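Side-chain contacts in 3-hydroxyisobutyryl-CoA hydrolase (PDB 4HDT), which probably hydrolyses 3-hydroxy-2-methylpropanoyl-CoA to 3-hydroxy-2-methylpropanoate and free coenzyme A, has a crotonase-type fold and carries bound zinc ions in the crystal: residues D83-E86 with A87-F90; T199-V202 with I203-V207; D241-A244 with A245-H249; K301-D304 with L305-I309; A333-E336 with A337-P341. All coordinates share one frame; numbering follows the deposited sequence.

Contact 1: D83-E86 with A87-F90; sequences DGAE and ARRF. With ZN (zinc ion), chain D.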
loop_
_atom_site.group_PDB
_atom_site.type_symbol
_atom_site.label_atom_id
_atom_site.label_comp_id
_atom_site.label_asym_id
_atom_site.label_seq_id
_atom_site.Cartn_x
_atom_site.Cartn_y
_atom_site.Cartn_z
ATOM N N ASP A 83 -13.615 -17.221 -11.896
ATOM C CA ASP A 83 -13.742 -17.928 -10.632
ATOM C C ASP A 83 -12.745 -17.455 -9.537
ATOM O O ASP A 83 -12.644 -18.089 -8.484
ATOM C CB ASP A 83 -13.715 -19.465 -10.862
ATOM C CG ASP A 83 -12.315 -20.042 -11.010
ATOM O OD1 ASP A 83 -11.325 -19.292 -11.065
ATOM O OD2 ASP A 83 -12.207 -21.299 -11.070
ATOM N N GLY A 84 -12.057 -16.335 -9.774
ATOM C CA GLY A 84 -11.147 -15.748 -8.766
ATOM C C GLY A 84 -9.776 -16.432 -8.611
ATOM O O GLY A 84 -8.958 -16.060 -7.772
ATOM N N ALA A 85 -9.506 -17.460 -9.394
ATOM C CA ALA A 85 -8.283 -18.263 -9.177
ATOM C C ALA A 85 -6.968 -17.480 -9.306
ATOM O O ALA A 85 -6.079 -17.600 -8.455
ATOM C CB ALA A 85 -8.276 -19.466 -10.103
ATOM N N GLU A 86 -6.836 -16.676 -10.355
ATOM C CA GLU A 86 -5.622 -15.871 -10.543
ATOM C C GLU A 86 -5.480 -14.793 -9.497
ATOM O O GLU A 86 -4.384 -14.544 -9.027
ATOM C CB GLU A 86 -5.557 -15.242 -11.938
ATOM C CG GLU A 86 -4.518 -14.131 -12.128
ATOM C CD GLU A 86 -3.058 -14.584 -12.116
ATOM O OE1 GLU A 86 -2.725 -15.775 -12.094
ATOM O OE2 GLU A 86 -2.193 -13.668 -12.064
ATOM N N ALA A 87 -6.587 -14.138 -9.149
ATOM C CA ALA A 87 -6.513 -13.150 -8.089
ATOM C C ALA A 87 -6.013 -13.781 -6.782
ATOM O O ALA A 87 -5.118 -13.233 -6.133
ATOM C CB ALA A 87 -7.843 -12.457 -7.856
ATOM N N ARG A 88 -6.592 -14.898 -6.382
ATOM C CA ARG A 88 -6.135 -15.534 -5.155
ATOM C C ARG A 88 -4.674 -15.983 -5.214
ATOM O O ARG A 88 -3.902 -15.814 -4.252
ATOM C CB ARG A 88 -7.039 -16.689 -4.768
ATOM C CG ARG A 88 -8.420 -16.214 -4.360
ATOM C CD ARG A 88 -9.190 -17.353 -3.734
ATOM N NE ARG A 88 -9.528 -18.323 -4.750
ATOM C CZ ARG A 88 -10.622 -18.277 -5.501
ATOM N NH1 ARG A 88 -11.534 -17.332 -5.315
ATOM N NH2 ARG A 88 -10.807 -19.214 -6.412
ATOM N N ARG A 89 -4.254 -16.531 -6.341
ATOM C CA ARG A 89 -2.889 -16.965 -6.424
ATOM C C ARG A 89 -1.947 -15.765 -6.410
ATOM O O ARG A 89 -0.882 -15.810 -5.800
ATOM C CB ARG A 89 -2.648 -17.782 -7.668
ATOM C CG ARG A 89 -1.255 -18.414 -7.678
ATOM C CD ARG A 89 -1.029 -19.411 -6.523
ATOM N NE ARG A 89 0.374 -19.436 -6.129
ATOM C CZ ARG A 89 0.929 -20.300 -5.274
ATOM N NH1 ARG A 89 0.203 -21.277 -4.717
ATOM N NH2 ARG A 89 2.237 -20.204 -4.992
ATOM N N PHE A 90 -2.333 -14.713 -7.120
ATOM C CA PHE A 90 -1.546 -13.471 -7.146
ATOM C C PHE A 90 -1.366 -12.956 -5.709
ATOM O O PHE A 90 -0.250 -12.664 -5.288
ATOM C CB PHE A 90 -2.208 -12.401 -8.051
ATOM C CG PHE A 90 -1.576 -11.038 -7.937
ATOM C CD1 PHE A 90 -0.347 -10.776 -8.505
ATOM C CD2 PHE A 90 -2.199 -10.053 -7.212
ATOM C CE1 PHE A 90 0.249 -9.527 -8.418
ATOM C CE2 PHE A 90 -1.621 -8.805 -7.082
ATOM C CZ PHE A 90 -0.363 -8.543 -7.674
HETATM ZN ZN ZN D . -0.817 -16.154 -12.200
#
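At the N-terminal end of helix 85-103, the guanidinium of R88 folds back over the residues that start the helix and meets the carbonyls of D83 and G84. NH2 of R88 donates to D83 O at 3.0 Å; the N-H...O angle of 144° and an acceptor lying 23° out of the guanidinium plane describe a bent bond. The G84 carbonyl lies under the same group: its oxygen sits 3.6 Å from the guanidinium plane, beneath the centre of one face, while accepting the backbone N of R88 at 3.0 Å in a nearly straight bond. A bend at chi3 turns the arginine chain back towards D83. G84 occupies the N-cap position with positive phi, and ahead of it D83 forms an Asx turn, OD1 taking the backbone N of A85 at 3.1 Å from the anti side but well out of the carboxylate plane. The R88 side chain also packs on Y293 and C297 of helix 285-299. One residue into the helix, E86 reaches a zinc ion: its CG is anti to the backbone N (chi1 166°), the chain bends at chi2, and OE1 binds the metal at 1.9 Å, H35 being the other protein ligand. The carbonyl of E86 meanwhile accepts F90 N at 2.8 Å, and its oxygen lies 3.2 Å from F90 CB. R89 turns its guanidinium to a salt bridge with D93.

Contact 2: T199-V202 with I203-V207; sequences TRAV and IADGV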
loop_
_atom_site.group_PDB
_atom_site.type_symbol
_atom_site.label_atom_id
_atom_site.label_comp_id
_atom_site.label_asym_id
_atom_site.label_seq_id
_atom_site.Cartn_x
_atom_site.Cartn_y
_atom_site.Cartn_z
ATOM N N THR A 199 21.036 6.926 -5.732
ATOM C CA THR A 199 21.117 5.563 -6.160
ATOM C C THR A 199 22.544 5.175 -6.576
ATOM O O THR A 199 23.032 4.104 -6.223
ATOM C CB THR A 199 20.087 5.292 -7.300
ATOM O OG1 THR A 199 18.769 5.352 -6.742
ATOM C CG2 THR A 199 20.303 3.962 -7.908
ATOM N N ARG A 200 23.208 6.030 -7.359
ATOM C CA ARG A 200 24.587 5.767 -7.753
ATOM C C ARG A 200 25.491 5.617 -6.526
ATOM O O ARG A 200 26.402 4.795 -6.547
ATOM C CB ARG A 200 25.126 6.866 -8.690
ATOM C CG ARG A 200 24.393 6.907 -10.040
ATOM C CD ARG A 200 24.995 7.882 -11.040
ATOM N NE ARG A 200 24.874 9.314 -10.698
ATOM C CZ ARG A 200 23.897 10.142 -11.100
ATOM N NH1 ARG A 200 22.854 9.716 -11.815
ATOM N NH2 ARG A 200 23.925 11.410 -10.729
ATOM N N ALA A 201 25.238 6.412 -5.486
ATOM C CA ALA A 201 26.062 6.380 -4.253
ATOM C C ALA A 201 25.842 5.110 -3.422
ATOM O O ALA A 201 26.769 4.622 -2.795
ATOM C CB ALA A 201 25.823 7.620 -3.395
ATOM N N VAL A 202 24.618 4.585 -3.416
ATOM C CA VAL A 202 24.324 3.303 -2.736
ATOM C C VAL A 202 25.175 2.211 -3.362
ATOM O O VAL A 202 25.801 1.404 -2.688
ATOM C CB VAL A 202 22.828 2.908 -2.848
ATOM C CG1 VAL A 202 22.577 1.495 -2.325
ATOM C CG2 VAL A 202 21.933 3.913 -2.129
ATOM N N ILE A 203 25.238 2.233 -4.687
ATOM C CA ILE A 203 25.972 1.233 -5.421
ATOM C C ILE A 203 27.495 1.392 -5.242
ATOM O O ILE A 203 28.229 0.409 -5.182
ATOM C CB ILE A 203 25.596 1.294 -6.917
ATOM C CG1 ILE A 203 24.144 0.812 -7.107
ATOM C CG2 ILE A 203 26.537 0.442 -7.770
ATOM C CD1 ILE A 203 23.533 1.194 -8.444
ATOM N N ALA A 204 27.953 2.630 -5.145
ATOM C CA ALA A 204 29.390 2.914 -5.143
ATOM C C ALA A 204 29.966 2.981 -3.730
ATOM O O ALA A 204 31.037 2.435 -3.469
ATOM C CB ALA A 204 29.649 4.211 -5.897
ATOM N N ASP A 205 29.241 3.638 -2.820
ATOM C CA ASP A 205 29.749 3.963 -1.469
ATOM C C ASP A 205 28.971 3.297 -0.324
ATOM O O ASP A 205 29.423 3.305 0.831
ATOM C CB ASP A 205 29.714 5.482 -1.268
ATOM C CG ASP A 205 30.303 6.243 -2.443
ATOM O OD1 ASP A 205 31.386 5.828 -2.897
ATOM O OD2 ASP A 205 29.659 7.222 -2.921
ATOM N N GLY A 206 27.798 2.731 -0.622
ATOM C CA GLY A 206 26.956 2.088 0.398
ATOM C C GLY A 206 25.833 2.970 0.915
ATOM O O GLY A 206 25.837 4.197 0.748
ATOM N N VAL A 207 24.889 2.338 1.599
ATOM C CA VAL A 207 23.677 3.019 2.095
ATOM C C VAL A 207 23.947 4.197 3.008
ATOM O O VAL A 207 23.396 5.285 2.838
ATOM C CB VAL A 207 22.767 2.047 2.889
ATOM C CG1 VAL A 207 21.633 2.801 3.576
ATOM C CG2 VAL A 207 22.215 0.984 1.969
#
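I203 runs back along the helix towards T199, and each step of its side chain meets something on the preceding turn. CB lies 3.6 Å from R200 O; CG1 is equally near T199 O; and CD1, at the end, comes to 3.7 Å from the same T199 oxygen and more loosely approaches the T199 methyl, CG2. This path follows from the torsions: CG1 stands anti to the carbonyl carbon (chi1 -69°) and chi2 is extended, which lays the chain beside the carbonyl that I203 N also uses, in a hydrogen bond of 3.3 Å with an N-H...O angle of 159°. T199 turns its own hydroxyl to I195 O, one turn earlier. T199 onwards forms the closing turns of helix 195-205, and the bonding pattern changes as the helix runs out. A201 O accepts D205 N at 2.7 Å, and weak bonds from A204 N and G206 N converge on that oxygen as well; G206 N also makes a weak bond to V202 O. G206, with phi at 98°, breaks the helical path and is itself the N-cap of helix 207-214. D205 swings its carboxylate back over A201, OD2 standing 3.9 Å from A201 CB. Across the glycine, V202 CG1 and V207 CG2 approach to 4.3 Å, a loose apolar touch at the corner between the helices, where A201 and V202 also pack on A210.

Contact 3: D241-A244 with A245-H249; sequences DIIA and ALRAH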
loop_
_atom_site.group_PDB
_atom_site.type_symbol
_atom_site.label_atom_id
_atom_site.label_comp_id
_atom_site.label_asym_id
_atom_site.label_seq_id
_atom_site.Cartn_x
_atom_site.Cartn_y
_atom_site.Cartn_z
ATOM N N ASP A 241 -20.680 7.617 11.762
ATOM C CA ASP A 241 -20.308 8.496 12.897
ATOM C C ASP A 241 -19.162 9.451 12.534
ATOM O O ASP A 241 -19.169 10.647 12.906
ATOM C CB ASP A 241 -19.914 7.700 14.146
ATOM C CG ASP A 241 -21.083 6.957 14.762
ATOM O OD1 ASP A 241 -22.235 7.410 14.584
ATOM O OD2 ASP A 241 -20.849 5.917 15.424
ATOM N N ILE A 242 -18.175 8.916 11.825
ATOM C CA ILE A 242 -17.001 9.668 11.408
ATOM C C ILE A 242 -17.366 10.790 10.422
ATOM O O ILE A 242 -16.994 11.958 10.614
ATOM C CB ILE A 242 -15.902 8.718 10.875
ATOM C CG1 ILE A 242 -15.407 7.825 12.007
ATOM C CG2 ILE A 242 -14.808 9.508 10.158
ATOM C CD1 ILE A 242 -14.476 6.697 11.546
ATOM N N ILE A 243 -18.155 10.445 9.410
ATOM C CA ILE A 243 -18.628 11.427 8.446
ATOM C C ILE A 243 -19.402 12.533 9.165
ATOM O O ILE A 243 -19.163 13.717 8.908
ATOM C CB ILE A 243 -19.494 10.755 7.349
ATOM C CG1 ILE A 243 -18.637 9.814 6.507
ATOM C CG2 ILE A 243 -20.192 11.791 6.469
ATOM C CD1 ILE A 243 -19.454 8.952 5.579
ATOM N N ALA A 244 -20.316 12.163 10.067
ATOM C CA ALA A 244 -21.088 13.172 10.850
ATOM C C ALA A 244 -20.194 14.112 11.632
ATOM O O ALA A 244 -20.436 15.311 11.660
ATOM C CB ALA A 244 -22.098 12.499 11.781
ATOM N N ALA A 245 -19.148 13.567 12.244
ATOM C CA ALA A 245 -18.242 14.393 13.022
ATOM C C ALA A 245 -17.441 15.334 12.125
ATOM O O ALA A 245 -17.244 16.499 12.456
ATOM C CB ALA A 245 -17.296 13.508 13.810
ATOM N N LEU A 246 -16.951 14.817 10.989
ATOM C CA LEU A 246 -16.208 15.660 10.053
ATOM C C LEU A 246 -17.126 16.810 9.585
ATOM O O LEU A 246 -16.693 17.958 9.505
ATOM C CB LEU A 246 -15.724 14.850 8.827
ATOM C CG LEU A 246 -14.620 13.852 9.088
ATOM C CD1 LEU A 246 -14.510 12.822 7.957
ATOM C CD2 LEU A 246 -13.293 14.576 9.334
ATOM N N ARG A 247 -18.393 16.518 9.328
ATOM C CA ARG A 247 -19.291 17.587 8.877
ATOM C C ARG A 247 -19.574 18.558 9.987
ATOM O O ARG A 247 -19.597 19.772 9.752
ATOM C CB ARG A 247 -20.575 17.041 8.269
ATOM C CG ARG A 247 -20.266 16.259 7.001
ATOM C CD ARG A 247 -21.311 16.377 5.955
ATOM N NE ARG A 247 -21.005 15.645 4.729
ATOM C CZ ARG A 247 -20.155 16.036 3.771
ATOM N NH1 ARG A 247 -19.429 17.143 3.876
ATOM N NH2 ARG A 247 -20.011 15.275 2.699
ATOM N N ALA A 248 -19.778 18.039 11.194
ATOM C CA ALA A 248 -20.077 18.901 12.310
ATOM C C ALA A 248 -18.917 19.835 12.680
ATOM O O ALA A 248 -19.188 20.956 13.166
ATOM C CB ALA A 248 -20.549 18.125 13.535
ATOM N N HIS A 249 -17.663 19.411 12.482
ATOM C CA HIS A 249 -16.485 20.239 12.778
ATOM C C HIS A 249 -16.484 21.526 11.986
ATOM O O HIS A 249 -15.997 22.556 12.473
ATOM C CB HIS A 249 -15.177 19.437 12.675
ATOM C CG HIS A 249 -13.921 20.239 12.826
ATOM N ND1 HIS A 249 -13.480 20.736 14.043
ATOM C CD2 HIS A 249 -12.942 20.509 11.941
ATOM C CE1 HIS A 249 -12.304 21.313 13.877
ATOM N NE2 HIS A 249 -11.968 21.205 12.598
#
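Residues D241 to A248 keep helical backbone angles, and four consecutive i to i+4 bonds link the two segments: A245 N to D241 O, L246 N to I242 O at 2.9 Å, R247 N to I243 O, and A248 N to A244 O at 2.8 Å. The L246 bond is the straightest of the four, with an N-H...O angle of 167°. On this regular frame the side chains of I242 and L246 lie side by side and point the same way. CG2 of I242, the branch anti to the backbone N, meets CD1 of L246 at 4.0 Å. The leucine also covers the carbonyl of I242: its CG is 3.4 Å from I242 O, so the acceptor already used by L246 N is flanked by hydrocarbon. R247 repeats the pattern one residue on. Its CG comes to 3.4 Å from I243 O, and the chain then leaves its turn, bent at chi2 (-146°), a value well away from a staggered position. CG2 of I243 approaches NE of R247 obliquely at 4.3 Å, while NH2 makes a salt bridge with D259 OD1. A248 CB rests 3.4 Å from A244 O on the more exposed side. L246 packs on W229 and C233 of helix 227-233 and also reaches I261 of helix 252-261, which I243 meets too, while R247 lies on A258. This is an amphipathic alpha-helix, 239-249, set within a helical region of the chain away from the zinc sites.

Contact 4: K301-D304 with L305-I309; sequences KSHD and LVEGI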
loop_
_atom_site.group_PDB
_atom_site.type_symbol
_atom_site.label_atom_id
_atom_site.label_comp_id
_atom_site.label_asym_id
_atom_site.label_seq_id
_atom_site.Cartn_x
_atom_site.Cartn_y
_atom_site.Cartn_z
ATOM N N LYS A 301 -16.068 -11.999 -4.285
ATOM C CA LYS A 301 -17.471 -12.385 -4.409
ATOM C C LYS A 301 -18.417 -11.176 -4.370
ATOM O O LYS A 301 -19.618 -11.309 -4.552
ATOM C CB LYS A 301 -17.858 -13.391 -3.302
ATOM N N SER A 302 -17.866 -9.985 -4.162
ATOM C CA SER A 302 -18.694 -8.779 -4.004
ATOM C C SER A 302 -19.104 -8.092 -5.310
ATOM O O SER A 302 -18.357 -8.067 -6.277
ATOM C CB SER A 302 -17.960 -7.775 -3.109
ATOM O OG SER A 302 -16.852 -7.124 -3.761
ATOM N N HIS A 303 -20.268 -7.453 -5.270
ATOM C CA HIS A 303 -20.701 -6.544 -6.311
ATOM C C HIS A 303 -19.726 -5.373 -6.444
ATOM O O HIS A 303 -19.376 -4.978 -7.537
ATOM C CB HIS A 303 -22.097 -6.015 -5.964
ATOM C CG HIS A 303 -22.549 -4.868 -6.822
ATOM N ND1 HIS A 303 -22.169 -3.565 -6.590
ATOM C CD2 HIS A 303 -23.373 -4.838 -7.897
ATOM C CE1 HIS A 303 -22.745 -2.780 -7.487
ATOM N NE2 HIS A 303 -23.472 -3.529 -8.294
ATOM N N ASP A 304 -19.309 -4.788 -5.322
ATOM C CA ASP A 304 -18.601 -3.529 -5.423
ATOM C C ASP A 304 -17.191 -3.625 -5.992
ATOM O O ASP A 304 -16.707 -2.688 -6.585
ATOM C CB ASP A 304 -18.575 -2.794 -4.081
ATOM C CG ASP A 304 -19.877 -2.057 -3.787
ATOM O OD1 ASP A 304 -20.865 -2.226 -4.554
ATOM O OD2 ASP A 304 -19.914 -1.294 -2.796
ATOM N N LEU A 305 -16.492 -4.738 -5.790
ATOM C CA LEU A 305 -15.167 -4.861 -6.382
ATOM C C LEU A 305 -15.244 -4.767 -7.910
ATOM O O LEU A 305 -14.509 -4.004 -8.536
ATOM C CB LEU A 305 -14.475 -6.153 -5.956
ATOM C CG LEU A 305 -13.056 -6.292 -6.501
ATOM C CD1 LEU A 305 -12.125 -5.198 -6.020
ATOM C CD2 LEU A 305 -12.513 -7.676 -6.206
ATOM N N VAL A 306 -16.172 -5.493 -8.515
ATOM C CA VAL A 306 -16.322 -5.484 -9.975
ATOM C C VAL A 306 -16.797 -4.113 -10.475
ATOM O O VAL A 306 -16.246 -3.548 -11.429
ATOM C CB VAL A 306 -17.258 -6.642 -10.399
ATOM C CG1 VAL A 306 -17.655 -6.535 -11.864
ATOM C CG2 VAL A 306 -16.581 -7.969 -10.091
ATOM N N GLU A 307 -17.812 -3.574 -9.811
ATOM C CA GLU A 307 -18.378 -2.285 -10.157
ATOM C C GLU A 307 -17.320 -1.196 -10.002
ATOM O O GLU A 307 -17.203 -0.298 -10.852
ATOM C CB GLU A 307 -19.610 -2.022 -9.291
ATOM C CG GLU A 307 -20.234 -0.641 -9.461
ATOM C CD GLU A 307 -20.783 -0.331 -10.828
ATOM O OE1 GLU A 307 -20.779 -1.171 -11.736
ATOM O OE2 GLU A 307 -21.269 0.789 -11.019
ATOM N N GLY A 308 -16.582 -1.241 -8.879
ATOM C CA GLY A 308 -15.542 -0.251 -8.613
ATOM C C GLY A 308 -14.444 -0.235 -9.656
ATOM O O GLY A 308 -14.081 0.813 -10.199
ATOM N N ILE A 309 -13.922 -1.396 -9.995
ATOM C CA ILE A 309 -12.869 -1.444 -10.979
ATOM C C ILE A 309 -13.440 -1.092 -12.347
ATOM O O ILE A 309 -12.790 -0.399 -13.126
ATOM C CB ILE A 309 -12.208 -2.814 -11.024
ATOM C CG1 ILE A 309 -11.459 -3.126 -9.709
ATOM C CG2 ILE A 309 -11.284 -2.933 -12.235
ATOM C CD1 ILE A 309 -10.973 -4.549 -9.617
#
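A serine N-cap opens helix 303-313: OG of S302 accepts the backbone N of L305 at 3.2 Å, with an N-H...O angle of 157°. The hydroxyl is brought there by chi1 of 74°, which places OG between the serine's own backbone N and carbonyl carbon and over the first turn, where it also lies 3.4 Å from CB of L305. The same oxygen is hydrogen-bonded to S299 O, so the cap is tied back to the preceding helix. Beside it, H303 donates from ND1 to OD1 of D304 at 2.8 Å. The acceptor lies nearly in the imidazole plane and is met nearly along its C-O axis, a His-carboxylate pair between adjacent residues that limits rotation of the ring. D304 has further partners, S265 OG at OD2 and R323 N at OD1, and these probably hold the carboxylate in position for the histidine. The H303 side chain lies alongside that of E307, pointing the same way; E307 CB meets CE1 of H303 obliquely at 3.7 Å, and the ring and carboxylate planes differ by 33°. E307 then bends at chi2 towards R310, its salt-bridge partner, and the backbone N of K321. Backbone bonds from E307 N to H303 O and from G308 N to D304 O, the latter 2.7 Å, continue the turn. Around the helix start, V306 packs on Y77 and A80 of helix 73-81, L305 meets F147, and S302 touches Y338 from the segment after helix 332-336.

Contact 5: A333-E336 with A337-P341; sequences ADVE and AYFAP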
loop_
_atom_site.group_PDB
_atom_site.type_symbol
_atom_site.label_atom_id
_atom_site.label_comp_id
_atom_site.label_asym_id
_atom_site.label_seq_id
_atom_site.Cartn_x
_atom_site.Cartn_y
_atom_site.Cartn_z
ATOM N N ALA A 333 -23.312 -8.233 10.057
ATOM C CA ALA A 333 -23.031 -9.518 9.401
ATOM C C ALA A 333 -22.390 -9.317 8.042
ATOM O O ALA A 333 -21.547 -10.106 7.649
ATOM C CB ALA A 333 -24.293 -10.361 9.250
ATOM N N ASP A 334 -22.821 -8.286 7.311
ATOM C CA ASP A 334 -22.211 -7.969 6.016
ATOM C C ASP A 334 -20.693 -7.747 6.175
ATOM O O ASP A 334 -19.894 -8.246 5.375
ATOM C CB ASP A 334 -22.799 -6.700 5.390
ATOM C CG ASP A 334 -24.233 -6.866 4.890
ATOM O OD1 ASP A 334 -24.687 -7.996 4.592
ATOM O OD2 ASP A 334 -24.912 -5.822 4.797
ATOM N N VAL A 335 -20.314 -6.971 7.190
ATOM C CA VAL A 335 -18.888 -6.709 7.484
ATOM C C VAL A 335 -18.197 -7.979 7.948
ATOM O O VAL A 335 -17.121 -8.352 7.437
ATOM C CB VAL A 335 -18.726 -5.602 8.567
ATOM C CG1 VAL A 335 -17.274 -5.475 9.030
ATOM C CG2 VAL A 335 -19.264 -4.285 8.049
ATOM N N GLU A 336 -18.834 -8.686 8.882
ATOM C CA GLU A 336 -18.240 -9.906 9.419
ATOM C C GLU A 336 -17.958 -10.942 8.349
ATOM O O GLU A 336 -16.980 -11.695 8.458
ATOM C CB GLU A 336 -19.127 -10.478 10.549
ATOM C CG GLU A 336 -18.707 -11.816 11.110
ATOM C CD GLU A 336 -17.340 -11.825 11.788
ATOM O OE1 GLU A 336 -16.838 -10.766 12.214
ATOM O OE2 GLU A 336 -16.767 -12.930 11.895
ATOM N N ALA A 337 -18.776 -10.972 7.308
ATOM C CA ALA A 337 -18.579 -11.938 6.194
ATOM C C ALA A 337 -17.206 -11.817 5.524
ATOM O O ALA A 337 -16.689 -12.793 5.008
ATOM C CB ALA A 337 -19.673 -11.762 5.161
ATOM N N TYR A 338 -16.598 -10.637 5.543
ATOM C CA TYR A 338 -15.297 -10.453 4.907
ATOM C C TYR A 338 -14.151 -11.076 5.682
ATOM O O TYR A 338 -13.070 -11.266 5.144
ATOM C CB TYR A 338 -15.006 -8.985 4.662
ATOM C CG TYR A 338 -15.711 -8.386 3.465
ATOM C CD1 TYR A 338 -17.072 -8.107 3.498
ATOM C CD2 TYR A 338 -14.986 -8.013 2.352
ATOM C CE1 TYR A 338 -17.713 -7.523 2.402
ATOM C CE2 TYR A 338 -15.595 -7.397 1.265
ATOM C CZ TYR A 338 -16.954 -7.156 1.290
ATOM O OH TYR A 338 -17.532 -6.529 0.215
ATOM N N PHE A 339 -14.394 -11.443 6.942
ATOM C CA PHE A 339 -13.369 -11.972 7.823
ATOM C C PHE A 339 -13.504 -13.472 8.008
ATOM O O PHE A 339 -12.786 -14.044 8.814
ATOM C CB PHE A 339 -13.420 -11.228 9.171
ATOM C CG PHE A 339 -13.104 -9.777 9.044
ATOM C CD1 PHE A 339 -11.796 -9.350 9.069
ATOM C CD2 PHE A 339 -14.109 -8.824 8.865
ATOM C CE1 PHE A 339 -11.482 -8.008 8.894
ATOM C CE2 PHE A 339 -13.805 -7.487 8.714
ATOM C CZ PHE A 339 -12.501 -7.075 8.720
ATOM N N ALA A 340 -14.354 -14.107 7.199
ATOM C CA ALA A 340 -14.541 -15.545 7.280
ATOM C C ALA A 340 -13.267 -16.303 6.912
ATOM O O ALA A 340 -12.469 -15.870 6.036
ATOM C CB ALA A 340 -15.689 -15.981 6.401
ATOM N N PRO A 341 -13.050 -17.443 7.595
ATOM C CA PRO A 341 -11.972 -18.359 7.210
ATOM C C PRO A 341 -12.051 -18.762 5.767
ATOM O O PRO A 341 -13.147 -18.898 5.219
ATOM C CB PRO A 341 -12.261 -19.618 8.041
ATOM C CG PRO A 341 -12.994 -19.135 9.229
ATOM C CD PRO A 341 -13.734 -17.877 8.823
#
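V335 and F339 form the close-packed side of this turn, their side chains lying side by side and pointing the same way, with V335 CG1 4.0 Å from CE2 of the ring. The phenyl edge also reaches back to the main chain: CD2 of F339 is 3.4 Å from V335 O. Y338 turns its own edge to the carbonyl four residues back, D334 O lying in the ring plane and 3.4 Å from CD1. Y338 is carried by chi1 of -78°, its CG anti to the carbonyl carbon, which directs the ring back along the helix. Helix 332-336 is here giving way to a tighter turn. A337 N still bonds to A333 O at 2.9 Å, an i to i+4 link, but Y338 N goes to V335 O and F339 N to E336 O, both at 3.0 Å and both i to i+3. In these two the donor stands well above the carbonyl plane, 48° and 52° out of it, consistent with 3-10-like winding. Both rings face inward: Y338 packs on I267 and V271 of helix 266-279, and F339 on Q291 and V295 of helix 285-299, with R278 in a cation-pi contact on F339. The other side is looser. A333, E336 and A337 are exposed; the CB of A337 touches carbonyls of A333 and D334, while the carboxylate of E336, bent at chi2, leaves the turn for a salt bridge with R278.

Each contact is local, joining residues about a turn apart along the chain, and the five follow in series without nesting or crossing. Contact 1 starts helix 85-103, and contact 2 ends helix 195-205 where the chain turns into helix 207-214. Contact 3 lies within helix 239-249, on the opposite side of the chain's centre from contact 2, about 48 Å away between centres. The chain then passes through helices 252-261, 266-279 and 285-299 to contact 4, which opens helix 303-313, and contact 5, which closes helix 332-336. Contacts 4 and 5 alone touch, S302 CB lying 3.6 Å from Y338 OH. Helix 285-299 is met by contacts 1 and 5 through side chains and by contact 4 through the S302 cap.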